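Local coordinates for isomerase (Escherichia coli, PDB 5VHU), which probably isomerises a phosphosugar, as an arabinose-5-phosphate isomerase of the GutQ/KpsF subfamily of the SIS family, and assembles as a homotetramer, at the interface of chains A and B. Numbering follows the deposited sequence. Chains: chain A/B, Isomerase.

The interface of chains A and B. Residues chain A 17, 147, 154-155, 158-159; chain B 60, 162-163, 166, 170.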
# COMPACT_ATOMS: atom_id res chain seq x y z
N GLU A 17 22.11 -14.86 -5.25
CA GLU A 17 20.66 -15.21 -4.99
C GLU A 17 20.30 -16.64 -5.41
O GLU A 17 19.69 -17.39 -4.64
CB GLU A 17 19.70 -14.19 -5.62
CG GLU A 17 19.91 -12.83 -4.97
CD GLU A 17 18.72 -11.91 -5.11
OE1 GLU A 17 17.62 -12.35 -5.52
OE2 GLU A 17 18.89 -10.73 -4.80
N ALA A 147 23.27 -10.77 -0.60
CA ALA A 147 24.07 -10.77 -1.82
C ALA A 147 25.12 -9.66 -1.89
O ALA A 147 26.08 -9.77 -2.69
CB ALA A 147 23.16 -10.76 -3.08
N PRO A 154 18.51 -6.99 2.26
CA PRO A 154 17.71 -8.19 1.95
C PRO A 154 17.63 -8.42 0.44
O PRO A 154 17.23 -7.50 -0.32
CB PRO A 154 16.32 -7.82 2.50
CG PRO A 154 16.63 -6.97 3.69
CD PRO A 154 17.88 -6.18 3.33
N SER A 155 18.08 -9.59 0.00
CA SER A 155 18.25 -9.87 -1.43
C SER A 155 18.18 -11.40 -1.52
O SER A 155 17.13 -11.95 -1.91
CB SER A 155 19.61 -9.29 -1.95
OG SER A 155 20.61 -9.56 -0.94
N SER A 158 14.98 -12.20 0.98
CA SER A 158 13.65 -11.91 0.40
C SER A 158 13.36 -12.82 -0.80
O SER A 158 12.18 -13.25 -0.98
CB SER A 158 13.53 -10.39 0.06
OG SER A 158 14.76 -9.95 -0.54
N THR A 159 14.37 -13.12 -1.63
CA THR A 159 14.12 -14.00 -2.77
C THR A 159 13.83 -15.43 -2.34
O THR A 159 12.96 -16.06 -2.89
CB THR A 159 15.30 -13.93 -3.76
OG1 THR A 159 15.30 -12.61 -4.32
CG2 THR A 159 15.18 -14.96 -4.92
N LYS B 60 9.01 -3.64 -4.13
CA LYS B 60 10.20 -4.17 -3.46
C LYS B 60 11.46 -3.53 -4.12
O LYS B 60 12.37 -3.05 -3.39
CB LYS B 60 10.27 -5.71 -3.59
CG LYS B 60 11.22 -6.34 -2.54
CD LYS B 60 12.72 -6.30 -2.96
CE LYS B 60 13.61 -7.20 -2.09
NZ LYS B 60 15.09 -7.01 -2.44
N LEU B 162 12.55 -9.91 -9.85
CA LEU B 162 13.10 -9.53 -8.54
C LEU B 162 14.62 -9.73 -8.48
O LEU B 162 15.35 -8.87 -7.99
CB LEU B 162 12.44 -10.35 -7.42
CG LEU B 162 12.99 -10.08 -5.99
CD1 LEU B 162 12.76 -8.61 -5.59
CD2 LEU B 162 12.30 -11.04 -5.02
N VAL B 163 15.07 -10.86 -8.97
CA VAL B 163 16.52 -11.18 -8.91
C VAL B 163 17.28 -10.20 -9.79
O VAL B 163 18.32 -9.66 -9.36
CB VAL B 163 16.80 -12.64 -9.33
CG1 VAL B 163 18.33 -12.92 -9.42
CG2 VAL B 163 16.18 -13.58 -8.29
N ASP B 166 17.22 -6.66 -8.10
CA ASP B 166 18.10 -6.63 -6.92
C ASP B 166 19.58 -6.46 -7.39
O ASP B 166 20.35 -5.66 -6.83
CB ASP B 166 18.05 -7.91 -6.13
CG ASP B 166 16.93 -7.98 -5.16
OD1 ASP B 166 16.14 -6.98 -4.97
OD2 ASP B 166 16.83 -9.11 -4.52
N LEU B 170 22.21 -3.52 -6.53
CA LEU B 170 23.47 -3.77 -5.81
C LEU B 170 24.67 -3.34 -6.65
O LEU B 170 25.68 -2.85 -6.10
CB LEU B 170 23.60 -5.23 -5.35
CG LEU B 170 22.57 -5.66 -4.27
CD1 LEU B 170 22.72 -7.15 -3.89
CD2 LEU B 170 22.50 -4.75 -3.02
O HOH W 1 14.89 -10.07 -3.07
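A:Glu17 and B:Asp166 meet carboxylate to carboxylate across the two-fold symmetric subunit interface of this SIS-domain homotetramer, with A:Glu17 OE2 2.6 Å from B:Asp166 OD2. The two side chains cross at about a right angle, their carboxylate planes turned 64° apart. A hydrogen bond between them would need one carboxylate to carry a proton, which the structure alone does not show. Beside it, B:Lys60 reaches over from helix 52-67 of chain B; its chain bends at chi2 (-82°) and then runs out straight, putting B:Lys60 NZ 3.0 Å from the backbone carbonyl A:Pro154 O. B:Lys60 NZ also forms a salt bridge with B:Asp166 OD1 of its own subunit at 2.7 Å, on the syn side and somewhat out of the carboxylate plane. B:Asp166 thus presents one oxygen to the lysine and the other to chain A. Apolar contacts flank the polar core: A:Thr159 CG2 packs on B:Val163 CG2, A:Ala147 CB touches B:Leu170 CD1, and A:Ser158 CB lies against B:Lys60 CE. Further out, A:Thr159 OG1 lies 2.6 Å from A:Glu17 OE1, above the carboxylate plane, and 3.1 Å from A:Ser155 O; its hydrogen can point to one acceptor at a time, and the first bond probably helps to fix the carboxylate's rotation. A:Ala147 N holds A:Ser155 OG within chain A. Water 1 links A:Ser155 O, A:Ser158 OG and A:Thr159 OG1 to chain B, where B:Asp166 OD2 lies 2.6 Å from the oxygen of water 1.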